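Local coordinates for protein malate dehydrogenase (Pyrococcus horikoshii, PDB 1V9N) that catalyses the reversible oxidation of (S)-malate to oxaloacetate, with NAD(+) as the hydride acceptor, and works as a homodimer, at residues I291-E294 against E295-K299; F20-I23 against V24-T28; Q302-E305 against E306-S310. All coordinates share one frame; numbering follows the deposited sequence.

Contacts 1 and 3 lie on one helix, 293-308, the first at its N-terminal start and the second at its C-terminal end, with centres about 16 Å apart. Both lie farther from the centre of the chain than contact 2, each combining two buried residues with exposed charged ones, and both touch the second subunit. Contact 2, its centre about 39 Å from that of contact 1, belongs more to the core: within helix 16-29, it has four buried residues and no exposed ones. Its chemistry differs accordingly: aromatic and branched apolar side chains dominate, with one arginine and one serine, partly exposed. The helix ends in contacts 1 and 3 instead bring in proline, glutamates, lysines and serines.

Contact 1: I291-E294 against E295-K299; sequences IPLE and EFKEK
I291 meets F296 at the turn into the helix, its CD1 lying 3.8 Å from F296 CB and at the edge of the phenyl ring, near its plane. The two side chains cross at about a right angle, and I258 of the second subunit packs on both, which suits two large apolar residues. P292 occupies the N-cap; it can give no backbone N-H but offers its carbonyl, and P292 O accepts a nearly straight bond from F296 N (3.0 Å, 163°). Its ring runs beside the extended chain of E295, P292 CG in close van der Waals contact with E295 OE2 (3.1 Å); a glutamate suits this turn, where the helix dipole would probably favour a negative group. L293, whose backbone N donates to E288, has CG anti to that N (chi1 176°), which lays its branch against the lysine chain, L293 CG to K297 CE 3.6 Å. The aliphatic length of K297 serves as an apolar partner while its ammonium reaches onward. E294, folded back at chi2 (-55°), receives it in a long salt bridge, E294 OE2 to K297 NZ 3.7 Å. Together these mark the first turn of an alpha-helix, with proline at the N-cap and an i to i+3 glutamate-lysine pair.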
ATOM      1  N   ILE A 291      -3.945  -0.309  21.858  1.00 18.82           N
ATOM      2  CA  ILE A 291      -3.192  -1.067  22.854  1.00 19.99           C
ATOM      3  C   ILE A 291      -2.185  -0.134  23.508  1.00 20.44           C
ATOM      4  O   ILE A 291      -1.900   0.939  22.981  1.00 20.66           O
ATOM      5  CB  ILE A 291      -2.432  -2.262  22.221  1.00 20.28           C
ATOM      6  CG1 ILE A 291      -1.397  -1.752  21.214  1.00 19.43           C
ATOM      7  CG2 ILE A 291      -3.424  -3.209  21.540  1.00 20.33           C
ATOM      8  CD1 ILE A 291      -0.427  -2.824  20.749  1.00 19.25           C
ATOM      9  N   PRO A 292      -1.640  -0.517  24.676  1.00 21.72           N
ATOM     10  CA  PRO A 292      -0.667   0.380  25.305  1.00 21.03           C
ATOM     11  C   PRO A 292       0.490   0.660  24.354  1.00 21.93           C
ATOM     12  O   PRO A 292       1.034  -0.261  23.736  1.00 21.47           O
ATOM     13  CB  PRO A 292      -0.239  -0.394  26.548  1.00 22.82           C
ATOM     14  CG  PRO A 292      -1.504  -1.140  26.920  1.00 22.26           C
ATOM     15  CD  PRO A 292      -1.982  -1.642  25.568  1.00 20.70           C
ATOM     16  N   LEU A 293       0.860   1.931  24.228  1.00 21.76           N
ATOM     17  CA  LEU A 293       1.946   2.311  23.336  1.00 20.94           C
ATOM     18  C   LEU A 293       3.248   1.589  23.683  1.00 22.39           C
ATOM     19  O   LEU A 293       3.972   1.132  22.796  1.00 19.97           O
ATOM     20  CB  LEU A 293       2.163   3.830  23.377  1.00 20.34           C
ATOM     21  CG  LEU A 293       3.346   4.337  22.545  1.00 19.13           C
ATOM     22  CD1 LEU A 293       3.182   3.891  21.099  1.00 19.21           C
ATOM     23  CD2 LEU A 293       3.438   5.848  22.630  1.00 19.81           C
ATOM     24  N   GLU A 294       3.552   1.477  24.973  1.00 24.24           N
ATOM     25  CA  GLU A 294       4.783   0.802  25.362  1.00 26.59           C
ATOM     26  C   GLU A 294       4.776  -0.662  24.931  1.00 25.20           C
ATOM     27  O   GLU A 294       5.823  -1.215  24.607  1.00 25.41           O
ATOM     28  CB  GLU A 294       5.024   0.928  26.870  1.00 30.67           C
ATOM     29  CG  GLU A 294       5.461   2.336  27.308  1.00 36.31           C
ATOM     30  CD  GLU A 294       6.699   2.844  26.565  1.00 39.86           C
ATOM     31  OE1 GLU A 294       7.743   2.154  26.594  1.00 41.97           O
ATOM     32  OE2 GLU A 294       6.633   3.938  25.957  1.00 41.03           O
ATOM     33  N   GLU A 295       3.600  -1.289  24.923  1.00 25.64           N
ATOM     34  CA  GLU A 295       3.486  -2.685  24.485  1.00 25.81           C
ATOM     35  C   GLU A 295       3.713  -2.729  22.980  1.00 22.89           C
ATOM     36  O   GLU A 295       4.401  -3.606  22.463  1.00 22.81           O
ATOM     37  CB  GLU A 295       2.098  -3.250  24.797  1.00 30.11           C
ATOM     38  CG  GLU A 295       1.925  -3.749  26.217  1.00 38.46           C
ATOM     39  CD  GLU A 295       0.537  -4.307  26.464  1.00 43.06           C
ATOM     40  OE1 GLU A 295       0.085  -5.152  25.655  1.00 44.63           O
ATOM     41  OE2 GLU A 295      -0.097  -3.903  27.465  1.00 44.12           O
ATOM     42  N   PHE A 296       3.108  -1.776  22.281  1.00 19.54           N
ATOM     43  CA  PHE A 296       3.263  -1.680  20.838  1.00 19.45           C
ATOM     44  C   PHE A 296       4.754  -1.569  20.501  1.00 18.07           C
ATOM     45  O   PHE A 296       5.268  -2.312  19.669  1.00 17.16           O
ATOM     46  CB  PHE A 296       2.537  -0.433  20.312  1.00 17.34           C
ATOM     47  CG  PHE A 296       2.647  -0.254  18.820  1.00 17.20           C
ATOM     48  CD1 PHE A 296       1.677  -0.774  17.974  1.00 16.20           C
ATOM     49  CD2 PHE A 296       3.734   0.412  18.263  1.00 16.11           C
ATOM     50  CE1 PHE A 296       1.784  -0.638  16.587  1.00 16.57           C
ATOM     51  CE2 PHE A 296       3.854   0.556  16.880  1.00 16.22           C
ATOM     52  CZ  PHE A 296       2.875   0.028  16.040  1.00 17.44           C
ATOM     53  N   LYS A 297       5.441  -0.634  21.154  1.00 18.31           N
ATOM     54  CA  LYS A 297       6.865  -0.420  20.894  1.00 19.37           C
ATOM     55  C   LYS A 297       7.693  -1.663  21.166  1.00 19.82           C
ATOM     56  O   LYS A 297       8.585  -2.006  20.390  1.00 19.45           O
ATOM     57  CB  LYS A 297       7.401   0.740  21.733  1.00 21.33           C
ATOM     58  CG  LYS A 297       6.824   2.097  21.377  1.00 21.56           C
ATOM     59  CD  LYS A 297       7.476   3.171  22.233  1.00 23.08           C
ATOM     60  CE  LYS A 297       6.928   4.551  21.925  1.00 25.72           C
ATOM     61  NZ  LYS A 297       7.539   5.582  22.815  1.00 26.21           N
ATOM     62  N   GLU A 298       7.399  -2.338  22.270  1.00 20.56           N
ATOM     63  CA  GLU A 298       8.128  -3.550  22.605  1.00 22.97           C
ATOM     64  C   GLU A 298       7.939  -4.588  21.499  1.00 20.95           C
ATOM     65  O   GLU A 298       8.905  -5.116  20.964  1.00 22.03           O
ATOM     66  CB  GLU A 298       7.626  -4.122  23.933  1.00 26.68           C
ATOM     67  CG  GLU A 298       8.484  -5.239  24.486  1.00 33.20           C
ATOM     68  CD  GLU A 298       9.903  -4.787  24.777  1.00 37.50           C
ATOM     69  OE1 GLU A 298      10.076  -3.828  25.561  1.00 41.25           O
ATOM     70  OE2 GLU A 298      10.844  -5.393  24.223  1.00 41.40           O
ATOM     71  N   LYS A 299       6.689  -4.861  21.144  1.00 19.25           N
ATOM     72  CA  LYS A 299       6.408  -5.851  20.117  1.00 19.20           C
ATOM     73  C   LYS A 299       6.980  -5.555  18.734  1.00 18.92           C
ATOM     74  O   LYS A 299       7.532  -6.452  18.087  1.00 18.21           O
ATOM     75  CB  LYS A 299       4.900  -6.086  20.017  1.00 20.95           C
ATOM     76  CG  LYS A 299       4.309  -6.743  21.254  1.00 25.09           C
ATOM     77  CD  LYS A 299       5.010  -8.059  21.557  1.00 30.35           C
ATOM     78  CE  LYS A 299       4.396  -8.750  22.761  1.00 34.16           C
ATOM     79  NZ  LYS A 299       5.071 -10.055  23.029  1.00 38.62           N
TER

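Contact 2: F20-I23 against V24-T28; sequences FSFI and VRVLT
F22 and V26 are set one turn apart so that the valine methyl CG2 lies over one face of the phenyl ring, a CH-pi contact with V26 CG2 4.0 Å from the F22 ring centroid and 25° off the normal. V26 CG2 is offset toward the rim, 3.7 Å from F22 CE1. R25 NH2 stands at the edge of the same ring, near its plane, and the guanidinium is turned 65° from the ring. R25 gets there by bending at chi3 (-67°), which folds its head back over the preceding turn and sets F22 CA against one guanidinium face. S21 meets the other arm: R25 NH1 gives S21 OG a weak bond of 3.5 Å, and a water joins S21 OG to R25 NH2. The stronger partners of these polar ends are the carbonyls of R18 for S21 and E358 for R25, so the arginine ties the helix to the C-terminal tail. Elsewhere the pairs are apolar: F20 and V24 cross obliquely, while I23 and L27 run side by side, I23 CG2 to L27 CD1 3.7 Å. Apolar chains suit F20, F22, I23, V26 and L27 because three helices pack against much of this surface: helix 34-49 meets F20, I23 and L27, helix 60-69 meets F22, I23, V26 and L27, and helix 342-355 covers F22 and V26.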
ATOM      1  N   PHE A  20      20.189  24.889   5.922  1.00 30.39           N
ATOM      2  CA  PHE A  20      18.883  25.264   6.443  1.00 28.71           C
ATOM      3  C   PHE A  20      18.651  26.772   6.408  1.00 28.52           C
ATOM      4  O   PHE A  20      17.636  27.234   5.888  1.00 26.08           O
ATOM      5  CB  PHE A  20      18.730  24.779   7.886  1.00 27.80           C
ATOM      6  CG  PHE A  20      17.386  25.075   8.485  1.00 27.49           C
ATOM      7  CD1 PHE A  20      16.350  24.149   8.396  1.00 27.53           C
ATOM      8  CD2 PHE A  20      17.146  26.286   9.124  1.00 27.57           C
ATOM      9  CE1 PHE A  20      15.098  24.427   8.936  1.00 25.19           C
ATOM     10  CE2 PHE A  20      15.894  26.572   9.665  1.00 27.82           C
ATOM     11  CZ  PHE A  20      14.869  25.638   9.569  1.00 26.71           C
ATOM     12  N   SER A  21      19.583  27.532   6.983  1.00 26.38           N
ATOM     13  CA  SER A  21      19.458  28.989   7.030  1.00 28.68           C
ATOM     14  C   SER A  21      19.449  29.589   5.626  1.00 26.05           C
ATOM     15  O   SER A  21      18.800  30.597   5.377  1.00 26.19           O
ATOM     16  CB  SER A  21      20.603  29.597   7.848  1.00 29.30           C
ATOM     17  OG  SER A  21      21.854  29.328   7.242  1.00 35.59           O
ATOM     18  N   PHE A  22      20.178  28.962   4.714  1.00 27.10           N
ATOM     19  CA  PHE A  22      20.222  29.431   3.340  1.00 26.67           C
ATOM     20  C   PHE A  22      18.816  29.379   2.748  1.00 27.21           C
ATOM     21  O   PHE A  22      18.290  30.393   2.280  1.00 26.48           O
ATOM     22  CB  PHE A  22      21.157  28.555   2.510  1.00 26.45           C
ATOM     23  CG  PHE A  22      21.029  28.777   1.031  1.00 27.90           C
ATOM     24  CD1 PHE A  22      21.425  29.980   0.458  1.00 27.29           C
ATOM     25  CD2 PHE A  22      20.469  27.799   0.217  1.00 29.79           C
ATOM     26  CE1 PHE A  22      21.261  30.205  -0.902  1.00 28.06           C
ATOM     27  CE2 PHE A  22      20.300  28.016  -1.149  1.00 28.75           C
ATOM     28  CZ  PHE A  22      20.695  29.220  -1.707  1.00 27.91           C
ATOM     29  N   ILE A  23      18.209  28.193   2.780  1.00 25.73           N
ATOM     30  CA  ILE A  23      16.862  28.001   2.249  1.00 24.63           C
ATOM     31  C   ILE A  23      15.900  29.028   2.830  1.00 23.42           C
ATOM     32  O   ILE A  23      15.109  29.625   2.101  1.00 22.17           O
ATOM     33  CB  ILE A  23      16.327  26.575   2.564  1.00 23.89           C
ATOM     34  CG1 ILE A  23      17.197  25.531   1.867  1.00 22.26           C
ATOM     35  CG2 ILE A  23      14.877  26.435   2.097  1.00 21.80           C
ATOM     36  CD1 ILE A  23      16.900  24.103   2.297  1.00 24.67           C
ATOM     37  N   VAL A  24      15.973  29.228   4.142  1.00 22.65           N
ATOM     38  CA  VAL A  24      15.104  30.185   4.820  1.00 23.10           C
ATOM     39  C   VAL A  24      15.342  31.617   4.330  1.00 23.52           C
ATOM     40  O   VAL A  24      14.395  32.402   4.218  1.00 23.53           O
ATOM     41  CB  VAL A  24      15.295  30.118   6.360  1.00 21.60           C
ATOM     42  CG1 VAL A  24      14.517  31.237   7.037  1.00 21.36           C
ATOM     43  CG2 VAL A  24      14.808  28.765   6.883  1.00 21.24           C
ATOM     44  N   ARG A  25      16.598  31.953   4.038  1.00 23.41           N
ATOM     45  CA  ARG A  25      16.932  33.292   3.544  1.00 24.09           C
ATOM     46  C   ARG A  25      16.257  33.538   2.202  1.00 22.68           C
ATOM     47  O   ARG A  25      15.595  34.555   2.000  1.00 23.58           O
ATOM     48  CB  ARG A  25      18.445  33.455   3.346  1.00 25.69           C
ATOM     49  CG  ARG A  25      19.235  33.804   4.585  1.00 27.71           C
ATOM     50  CD  ARG A  25      20.555  34.467   4.198  1.00 27.86           C
ATOM     51  NE  ARG A  25      21.470  33.567   3.504  1.00 28.36           N
ATOM     52  CZ  ARG A  25      22.074  32.531   4.081  1.00 28.22           C
ATOM     53  NH1 ARG A  25      21.857  32.264   5.361  1.00 28.03           N
ATOM     54  NH2 ARG A  25      22.902  31.767   3.380  1.00 29.52           N
ATOM     55  N   VAL A  26      16.448  32.601   1.283  1.00 23.01           N
ATOM     56  CA  VAL A  26      15.876  32.697  -0.052  1.00 24.16           C
ATOM     57  C   VAL A  26      14.353  32.812  -0.013  1.00 23.28           C
ATOM     58  O   VAL A  26      13.772  33.715  -0.619  1.00 23.78           O
ATOM     59  CB  VAL A  26      16.255  31.466  -0.904  1.00 23.72           C
ATOM     60  CG1 VAL A  26      15.556  31.528  -2.258  1.00 24.43           C
ATOM     61  CG2 VAL A  26      17.759  31.398  -1.085  1.00 24.57           C
ATOM     62  N   LEU A  27      13.713  31.902   0.715  1.00 21.98           N
ATOM     63  CA  LEU A  27      12.258  31.887   0.804  1.00 22.37           C
ATOM     64  C   LEU A  27      11.653  33.134   1.435  1.00 20.88           C
ATOM     65  O   LEU A  27      10.658  33.655   0.931  1.00 21.62           O
ATOM     66  CB  LEU A  27      11.789  30.631   1.549  1.00 21.06           C
ATOM     67  CG  LEU A  27      12.132  29.305   0.852  1.00 23.28           C
ATOM     68  CD1 LEU A  27      11.644  28.144   1.702  1.00 20.59           C
ATOM     69  CD2 LEU A  27      11.484  29.250  -0.538  1.00 23.21           C
ATOM     70  N   THR A  28      12.235  33.617   2.530  1.00 20.14           N
ATOM     71  CA  THR A  28      11.698  34.810   3.171  1.00 20.63           C
ATOM     72  C   THR A  28      11.922  36.040   2.293  1.00 20.05           C
ATOM     73  O   THR A  28      11.110  36.956   2.292  1.00 21.69           O
ATOM     74  CB  THR A  28      12.311  35.042   4.577  1.00 19.76           C
ATOM     75  OG1 THR A  28      13.742  35.027   4.503  1.00 22.30           O
ATOM     76  CG2 THR A  28      11.833  33.958   5.533  1.00 20.56           C
TER
HETATM   77  O   HOH W   1      23.855  29.879   5.173  1.00 34.25           O

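Contact 3: Q302-E305 against E306-S310; sequences QMIE and EIKSS
E305 and S309 meet at the last turn of the helix, where the serine hydroxyl bonds to the backbone carbonyl of E305 and lies close to its carboxylate. S309 OG donates to E305 O at 2.9 Å, and the distance from S309 OG to E305 OE2 is 2.6 Å. The carbonyl is gripped twice, since S309 N also bonds to E305 O at 2.9 Å, and hydroxyl and amide arrive from opposite faces of its plane. The torsions explain the meeting: E305 has CG anti to its backbone N (chi1 -176°) and then bends at chi2 (52°), carrying the carboxylate along the helix toward the serine. A chi1 of -61° puts S309 OG beside its own N, and the hydroxyl reaches back to E305 O as the amide does.

M303, present as selenomethionine, lies alongside I307 with both side chains pointing the same way, M303 CG to I307 CD1 3.9 Å. Their flexible and branched apolar chains suit a buried face at which W264 of the second subunit packs on M303 and Y246 of the second subunit on I307. I304 and K308 are likewise side by side, with I304 CG2 3.7 Å from K308 CD. Beyond that methylene the lysine bends at chi3 and chi4, and its ammonium forms a salt bridge with E324.

E306 keeps an extended chain past CG, and E306 OE1 forms a salt bridge with K266 and a hydrogen bond with Y267, both of the second subunit. S310 doubles the bonding at I307 O, three residues back rather than four: S310 OG at 2.7 Å from I307 O joins S310 N. Chemically, hydroxyls add a second bond to carbonyls that the backbone amides of S309 and S310 already hold, while the charges of E306 and K308 are spent on partners beyond the helix, one across the dimer interface and one within the chain.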
ATOM      1  N   GLN A 302      10.723  -5.972  18.729  1.00 24.46           N
ATOM      2  CA  GLN A 302      11.090  -7.382  18.799  1.00 25.53           C
ATOM      3  C   GLN A 302      10.971  -7.994  17.406  1.00 25.32           C
ATOM      4  O   GLN A 302      11.775  -8.852  17.018  1.00 23.99           O
ATOM      5  CB  GLN A 302      10.188  -8.128  19.787  1.00 29.67           C
ATOM      6  CG  GLN A 302      10.238  -7.564  21.203  1.00 35.20           C
ATOM      7  CD  GLN A 302       9.719  -8.533  22.255  1.00 39.83           C
ATOM      8  OE1 GLN A 302       8.692  -9.185  22.069  1.00 42.25           O
ATOM      9  NE2 GLN A 302      10.429  -8.619  23.376  1.00 42.68           N
HETATM   10  N   MSE A 303       9.964  -7.556  16.654  1.00 22.30           N
HETATM   11  CA  MSE A 303       9.772  -8.049  15.293  1.00 21.87           C
HETATM   12  C   MSE A 303      10.947  -7.591  14.431  1.00 21.13           C
HETATM   13  O   MSE A 303      11.511  -8.372  13.668  1.00 20.09           O
HETATM   14  CB  MSE A 303       8.469  -7.508  14.700  1.00 21.03           C
HETATM   15  CG  MSE A 303       8.291  -7.806  13.218  1.00 25.24           C
HETATM   16 SE   MSE A 303       6.673  -7.038  12.442  1.00 31.93          SE
HETATM   17  CE  MSE A 303       7.329  -5.253  12.052  1.00 29.47           C
ATOM     18  N   ILE A 304      11.302  -6.315  14.555  1.00 20.73           N
ATOM     19  CA  ILE A 304      12.404  -5.751  13.788  1.00 22.27           C
ATOM     20  C   ILE A 304      13.714  -6.480  14.100  1.00 23.70           C
ATOM     21  O   ILE A 304      14.466  -6.837  13.192  1.00 23.86           O
ATOM     22  CB  ILE A 304      12.576  -4.246  14.091  1.00 21.94           C
ATOM     23  CG1 ILE A 304      11.333  -3.476  13.618  1.00 19.68           C
ATOM     24  CG2 ILE A 304      13.836  -3.714  13.407  1.00 19.93           C
ATOM     25  CD1 ILE A 304      11.293  -2.037  14.079  1.00 15.34           C
ATOM     26  N   GLU A 305      13.979  -6.705  15.380  1.00 24.30           N
ATOM     27  CA  GLU A 305      15.202  -7.393  15.781  1.00 28.92           C
ATOM     28  C   GLU A 305      15.258  -8.813  15.217  1.00 28.29           C
ATOM     29  O   GLU A 305      16.298  -9.262  14.738  1.00 27.18           O
ATOM     30  CB  GLU A 305      15.317  -7.433  17.310  1.00 31.41           C
ATOM     31  CG  GLU A 305      16.619  -8.052  17.794  1.00 39.14           C
ATOM     32  CD  GLU A 305      17.836  -7.405  17.153  1.00 43.04           C
ATOM     33  OE1 GLU A 305      18.076  -6.205  17.412  1.00 45.93           O
ATOM     34  OE2 GLU A 305      18.546  -8.093  16.383  1.00 44.88           O
ATOM     35  N   GLU A 306      14.132  -9.513  15.259  1.00 28.68           N
ATOM     36  CA  GLU A 306      14.079 -10.872  14.744  1.00 29.47           C
ATOM     37  C   GLU A 306      14.216 -10.921  13.228  1.00 29.04           C
ATOM     38  O   GLU A 306      14.762 -11.879  12.681  1.00 28.36           O
ATOM     39  CB  GLU A 306      12.786 -11.552  15.188  1.00 30.53           C
ATOM     40  CG  GLU A 306      12.782 -11.876  16.670  1.00 33.94           C
ATOM     41  CD  GLU A 306      11.513 -12.561  17.115  1.00 36.94           C
ATOM     42  OE1 GLU A 306      11.098 -13.523  16.437  1.00 37.16           O
ATOM     43  OE2 GLU A 306      10.938 -12.141  18.143  1.00 38.55           O
ATOM     44  N   ILE A 307      13.727  -9.893  12.542  1.00 27.01           N
ATOM     45  CA  ILE A 307      13.849  -9.861  11.088  1.00 24.94           C
ATOM     46  C   ILE A 307      15.312  -9.610  10.715  1.00 25.83           C
ATOM     47  O   ILE A 307      15.870 -10.288   9.851  1.00 24.99           O
ATOM     48  CB  ILE A 307      12.987  -8.737  10.463  1.00 24.46           C
ATOM     49  CG1 ILE A 307      11.498  -9.042  10.658  1.00 23.95           C
ATOM     50  CG2 ILE A 307      13.308  -8.596   8.977  1.00 22.84           C
ATOM     51  CD1 ILE A 307      10.580  -7.984  10.061  1.00 19.62           C
ATOM     52  N   LYS A 308      15.925  -8.628  11.366  1.00 27.20           N
ATOM     53  CA  LYS A 308      17.315  -8.286  11.089  1.00 30.55           C
ATOM     54  C   LYS A 308      18.235  -9.456  11.405  1.00 32.92           C
ATOM     55  O   LYS A 308      19.169  -9.742  10.655  1.00 33.69           O
ATOM     56  CB  LYS A 308      17.733  -7.058  11.904  1.00 30.04           C
ATOM     57  CG  LYS A 308      16.995  -5.783  11.514  1.00 32.36           C
ATOM     58  CD  LYS A 308      17.334  -4.615  12.422  1.00 33.20           C
ATOM     59  CE  LYS A 308      18.787  -4.191  12.286  1.00 37.42           C
ATOM     60  NZ  LYS A 308      19.136  -3.760  10.902  1.00 39.18           N
ATOM     61  N   SER A 309      17.947 -10.142  12.508  1.00 34.82           N
ATOM     62  CA  SER A 309      18.747 -11.277  12.952  1.00 37.31           C
ATOM     63  C   SER A 309      18.489 -12.573  12.193  1.00 37.57           C
ATOM     64  O   SER A 309      19.114 -13.589  12.489  1.00 38.61           O
ATOM     65  CB  SER A 309      18.526 -11.517  14.445  1.00 37.72           C
ATOM     66  OG  SER A 309      18.913 -10.385  15.201  1.00 42.28           O
ATOM     67  N   SER A 310      17.579 -12.550  11.222  1.00 37.95           N
ATOM     68  CA  SER A 310      17.284 -13.758  10.456  1.00 38.82           C
ATOM     69  C   SER A 310      18.446 -14.103   9.527  1.00 40.98           C
ATOM     70  O   SER A 310      19.266 -13.249   9.194  1.00 40.90           O
ATOM     71  CB  SER A 310      15.987 -13.596   9.651  1.00 37.94           C
ATOM     72  OG  SER A 310      16.130 -12.675   8.586  1.00 41.19           O
TER